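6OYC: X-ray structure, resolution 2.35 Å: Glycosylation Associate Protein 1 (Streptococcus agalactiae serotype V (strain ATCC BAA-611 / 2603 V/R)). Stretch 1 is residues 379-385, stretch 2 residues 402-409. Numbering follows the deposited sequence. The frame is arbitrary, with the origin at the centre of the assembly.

Stretch 1, residues 379-385: QKFFSLS
Stretch 2, residues 402-409: EKTRLSFT

How do the two backbones lie against each other? Residues 379-385 form no regular helix or strand, while the second stretch runs as loop until it becomes a strand at Leu406-Thr409. The closest register pairs Phe381 with Thr404, CA to CA 4.0 Å, and then Leu384 with Leu406, CA to CA 5.9 Å, so both chains advance in the same sense. In the first stretch Lys380 (phi/psi -71/-32) and Phe381 (-67/-17) are tightly curved, and Phe382 N donates to Gln379 O at 3.0 Å; Phe382 (-116/58) follows, and Ser383 (-141/168) and Leu384 (-126/112) are extended. Thr404 (-77/153) is extended too, Arg405 (-112/14) bends, and Leu406 (-115/139) begins the strand.

Which hydrogen bonds join them? Arg405 N donates to Phe381 O at 2.8 Å, nearly straight at 163°, a backbone-to-backbone link. The other bond uses a side chain: Thr404 OG1 donates to Ser383 O at 2.5 Å, a very short distance. With chi1 t (-174°), the same hydroxyl accepts from Leu406 N at 3.2 Å and 169°. Threonine suits this place because one oxygen can give a proton across the contact and receive one from its own stretch.

What fills the apolar part? Leu406, its CA-to-CB bond toward the first stretch, is buried among Phe382, Ser383 and Leu384. Its m,t rotamer sets Leu406 CD1 over one face of the Phe382 ring, 3.9 Å from the centroid and 11° off the ring normal, a CH-pi contact. Phe382 starts away from the second stretch, yet chi1 t (-156°) with chi2 79° leaves its ring open to this methyl. Leu384, also m,t, starts sideways and brings its end nearer: Leu384 CD2 lies 3.6 Å from Leu406 CB and 3.6 Å from Ser407 CA. Leu406 thus packs on the ring, and Leu384 on Leu406 and the backbone of Ser407.

How do the longer side chains close the contact? Phe381, buried with chi1 p (84°) and chi2 -86°, meets the Arg405 guanidinium obliquely, Phe381 CD2 to Arg405 NH1 being 3.2 Å. Arg405 reaches it with chi1 -36°, chi2 -132° and chi3 -62°, while its NE and NH2 are hydrogen-bonded elsewhere in the structure. At the exposed margin Lys380 and Glu402 both start toward the opposite stretch and touch through their aliphatic parts, Lys380 CB to Glu402 CG 4.2 Å. Together the two stretches bury 571 Å², both sides summed.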

ATOM      1  N   GLN A 379       2.067  37.873  -9.963  1.00 61.41           N
ATOM      2  CA  GLN A 379       2.855  38.044  -8.747  1.00 60.66           C
ATOM      3  C   GLN A 379       3.807  36.873  -8.547  1.00 64.82           C
ATOM      4  O   GLN A 379       3.382  35.711  -8.550  1.00 57.69           O
ATOM      5  CB  GLN A 379       1.935  38.186  -7.534  1.00 63.83           C
ATOM      6  CG  GLN A 379       1.269  39.540  -7.440  1.00 71.13           C
ATOM      7  CD  GLN A 379       1.750  40.318  -6.240  1.00 71.47           C
ATOM      8  OE1 GLN A 379       2.910  40.722  -6.180  1.00 67.49           O
ATOM      9  NE2 GLN A 379       0.864  40.522  -5.270  1.00 74.54           N
ATOM     10  N   LYS A 380       5.091  37.190  -8.324  1.00 63.76           N
ATOM     11  CA  LYS A 380       6.134  36.171  -8.360  1.00 61.38           C
ATOM     12  C   LYS A 380       6.059  35.226  -7.161  1.00 59.85           C
ATOM     13  O   LYS A 380       6.405  34.040  -7.284  1.00 55.24           O
ATOM     14  CB  LYS A 380       7.513  36.826  -8.457  1.00 65.16           C
ATOM     15  CG  LYS A 380       8.647  35.816  -8.663  1.00 72.46           C
ATOM     16  CD  LYS A 380       9.372  36.017  -9.997  1.00 82.05           C
ATOM     17  CE  LYS A 380      10.589  35.088 -10.112  1.00 82.22           C
ATOM     18  NZ  LYS A 380      10.374  33.891 -10.992  1.00 74.89           N
ATOM     19  N   PHE A 381       5.610  35.712  -5.999  1.00 55.50           N
ATOM     20  CA  PHE A 381       5.452  34.814  -4.860  1.00 57.19           C
ATOM     21  C   PHE A 381       4.348  33.785  -5.097  1.00 58.99           C
ATOM     22  O   PHE A 381       4.309  32.760  -4.405  1.00 50.59           O
ATOM     23  CB  PHE A 381       5.181  35.613  -3.581  1.00 53.68           C
ATOM     24  CG  PHE A 381       3.736  35.980  -3.382  1.00 59.93           C
ATOM     25  CD1 PHE A 381       3.211  37.135  -3.952  1.00 59.64           C
ATOM     26  CD2 PHE A 381       2.898  35.177  -2.608  1.00 58.80           C
ATOM     27  CE1 PHE A 381       1.877  37.478  -3.764  1.00 63.24           C
ATOM     28  CE2 PHE A 381       1.558  35.509  -2.420  1.00 58.84           C
ATOM     29  CZ  PHE A 381       1.048  36.662  -2.992  1.00 60.94           C
ATOM     30  N   PHE A 382       3.471  34.032  -6.072  1.00 55.77           N
ATOM     31  CA  PHE A 382       2.332  33.181  -6.387  1.00 50.85           C
ATOM     32  C   PHE A 382       2.482  32.605  -7.789  1.00 49.25           C
ATOM     33  O   PHE A 382       1.609  32.801  -8.641  1.00 47.22           O
ATOM     34  CB  PHE A 382       1.033  33.993  -6.270  1.00 54.76           C
ATOM     35  CG  PHE A 382      -0.206  33.164  -6.009  1.00 50.94           C
ATOM     36  CD1 PHE A 382      -0.485  32.685  -4.733  1.00 47.84           C
ATOM     37  CD2 PHE A 382      -1.106  32.891  -7.032  1.00 47.98           C
ATOM     38  CE1 PHE A 382      -1.632  31.928  -4.483  1.00 47.86           C
ATOM     39  CE2 PHE A 382      -2.254  32.131  -6.792  1.00 49.36           C
ATOM     40  CZ  PHE A 382      -2.516  31.648  -5.515  1.00 43.21           C
ATOM     41  N   SER A 383       3.574  31.886  -8.042  1.00 46.58           N
ATOM     42  CA  SER A 383       3.853  31.363  -9.369  1.00 46.57           C
ATOM     43  C   SER A 383       4.438  29.965  -9.240  1.00 48.50           C
ATOM     44  O   SER A 383       4.832  29.542  -8.152  1.00 48.19           O
ATOM     45  CB  SER A 383       4.815  32.279 -10.125  1.00 48.97           C
ATOM     46  OG  SER A 383       5.747  32.851  -9.224  1.00 52.63           O
ATOM     47  N   LEU A 384       4.516  29.252 -10.369  1.00 47.65           N
ATOM     48  CA  LEU A 384       5.051  27.889 -10.406  1.00 56.86           C
ATOM     49  C   LEU A 384       6.167  27.802 -11.440  1.00 61.54           C
ATOM     50  O   LEU A 384       5.900  27.870 -12.645  1.00 59.90           O
ATOM     51  CB  LEU A 384       3.951  26.880 -10.728  1.00 50.68           C
ATOM     52  CG  LEU A 384       2.970  26.621  -9.592  1.00 46.69           C
ATOM     53  CD1 LEU A 384       1.814  25.816 -10.119  1.00 43.32           C
ATOM     54  CD2 LEU A 384       3.657  25.903  -8.452  1.00 44.40           C
ATOM     55  N   SER A 385       7.404  27.611 -10.963  1.00 69.51           N
ATOM     56  CA  SER A 385       8.639  27.664 -11.775  1.00 75.26           C
ATOM     57  C   SER A 385       8.505  27.195 -13.231  1.00 74.88           C
ATOM     58  O   SER A 385       8.497  28.016 -14.159  1.00 75.96           O
ATOM     59  CB  SER A 385       9.732  26.843 -11.087  1.00 71.42           C
ATOM     60  OG  SER A 385       9.384  25.470 -11.095  1.00 78.00           O
ATOM     61  N   GLU A 402      13.242  37.645  -5.683  1.00 92.66           N
ATOM     62  CA  GLU A 402      12.046  37.291  -4.923  1.00 94.09           C
ATOM     63  C   GLU A 402      11.586  35.880  -5.260  1.00 91.94           C
ATOM     64  O   GLU A 402      11.353  35.560  -6.422  1.00 91.17           O
ATOM     65  CB  GLU A 402      10.926  38.274  -5.211  1.00 92.42           C
ATOM     66  CG  GLU A 402       9.559  37.723  -4.900  1.00 86.54           C
ATOM     67  CD  GLU A 402       8.638  38.772  -4.349  1.00 86.77           C
ATOM     68  OE1 GLU A 402       8.695  39.915  -4.847  1.00 90.52           O
ATOM     69  OE2 GLU A 402       7.866  38.450  -3.422  1.00 83.21           O
ATOM     70  N   LYS A 403      11.435  35.029  -4.252  1.00 89.19           N
ATOM     71  CA  LYS A 403      11.209  33.605  -4.517  1.00 88.94           C
ATOM     72  C   LYS A 403       9.761  33.187  -4.274  1.00 74.72           C
ATOM     73  O   LYS A 403       9.056  33.751  -3.427  1.00 65.88           O
ATOM     74  CB  LYS A 403      12.150  32.737  -3.688  1.00 91.45           C
ATOM     75  CG  LYS A 403      12.835  31.619  -4.495  1.00102.29           C
ATOM     76  CD  LYS A 403      14.143  32.076  -5.140  1.00108.74           C
ATOM     77  CE  LYS A 403      14.606  31.096  -6.212  1.00117.43           C
ATOM     78  NZ  LYS A 403      14.988  29.770  -5.653  1.00106.62           N
ATOM     79  N   THR A 404       9.333  32.165  -5.016  1.00 66.28           N
ATOM     80  CA  THR A 404       7.934  31.746  -5.040  1.00 60.04           C
ATOM     81  C   THR A 404       7.579  30.957  -3.792  1.00 50.11           C
ATOM     82  O   THR A 404       8.439  30.341  -3.162  1.00 48.32           O
ATOM     83  CB  THR A 404       7.638  30.894  -6.264  1.00 50.66           C
ATOM     84  OG1 THR A 404       6.235  30.623  -6.325  1.00 50.59           O
ATOM     85  CG2 THR A 404       8.397  29.590  -6.176  1.00 47.28           C
ATOM     86  N   ARG A 405       6.302  31.006  -3.428  1.00 47.99           N
ATOM     87  CA  ARG A 405       5.771  30.237  -2.315  1.00 42.39           C
ATOM     88  C   ARG A 405       4.812  29.145  -2.773  1.00 42.17           C
ATOM     89  O   ARG A 405       4.076  28.588  -1.948  1.00 41.71           O
ATOM     90  CB  ARG A 405       5.087  31.170  -1.318  1.00 45.55           C
ATOM     91  CG  ARG A 405       5.798  32.502  -1.181  1.00 51.47           C
ATOM     92  CD  ARG A 405       6.020  32.900   0.262  1.00 51.73           C
ATOM     93  NE  ARG A 405       4.771  33.072   0.998  1.00 56.54           N
ATOM     94  CZ  ARG A 405       4.003  34.163   0.964  1.00 56.77           C
ATOM     95  NH1 ARG A 405       4.348  35.204   0.217  1.00 54.01           N
ATOM     96  NH2 ARG A 405       2.876  34.199   1.678  1.00 52.56           N
ATOM     97  N   LEU A 406       4.791  28.837  -4.067  1.00 43.27           N
ATOM     98  CA  LEU A 406       4.004  27.738  -4.614  1.00 44.51           C
ATOM     99  C   LEU A 406       4.927  26.670  -5.177  1.00 46.09           C
ATOM    100  O   LEU A 406       5.923  26.985  -5.843  1.00 45.42           O
ATOM    101  CB  LEU A 406       3.074  28.213  -5.733  1.00 40.83           C
ATOM    102  CG  LEU A 406       2.056  29.290  -5.401  1.00 42.35           C
ATOM    103  CD1 LEU A 406       1.188  29.590  -6.627  1.00 41.76           C
ATOM    104  CD2 LEU A 406       1.232  28.828  -4.223  1.00 38.53           C
ATOM    105  N   SER A 407       4.576  25.408  -4.941  1.00 40.17           N
ATOM    106  CA  SER A 407       5.243  24.312  -5.624  1.00 44.07           C
ATOM    107  C   SER A 407       4.227  23.233  -5.967  1.00 43.09           C
ATOM    108  O   SER A 407       3.086  23.223  -5.488  1.00 36.67           O
ATOM    109  CB  SER A 407       6.398  23.724  -4.793  1.00 39.38           C
ATOM    110  OG  SER A 407       5.969  23.377  -3.488  1.00 46.80           O
ATOM    111  N   PHE A 408       4.670  22.315  -6.818  1.00 41.30           N
ATOM    112  CA  PHE A 408       3.869  21.199  -7.275  1.00 38.37           C
ATOM    113  C   PHE A 408       4.709  19.944  -7.120  1.00 39.56           C
ATOM    114  O   PHE A 408       5.850  19.902  -7.589  1.00 39.09           O
ATOM    115  CB  PHE A 408       3.442  21.404  -8.733  1.00 37.06           C
ATOM    116  CG  PHE A 408       2.608  20.294  -9.292  1.00 40.15           C
ATOM    117  CD1 PHE A 408       3.205  19.178  -9.889  1.00 37.87           C
ATOM    118  CD2 PHE A 408       1.223  20.360  -9.240  1.00 35.67           C
ATOM    119  CE1 PHE A 408       2.424  18.151 -10.408  1.00 38.60           C
ATOM    120  CE2 PHE A 408       0.445  19.347  -9.764  1.00 36.45           C
ATOM    121  CZ  PHE A 408       1.043  18.239 -10.350  1.00 39.15           C
ATOM    122  N   THR A 409       4.163  18.929  -6.455  1.00 39.70           N
ATOM    123  CA  THR A 409       4.900  17.690  -6.269  1.00 37.20           C
ATOM    124  C   THR A 409       3.983  16.496  -6.496  1.00 39.43           C
ATOM    125  O   THR A 409       2.759  16.577  -6.340  1.00 35.69           O
ATOM    126  CB  THR A 409       5.543  17.591  -4.874  1.00 39.28           C
ATOM    127  OG1 THR A 409       6.372  16.430  -4.832  1.00 43.71           O
ATOM    128  CG2 THR A 409       4.498  17.421  -3.799  1.00 40.21           C
TER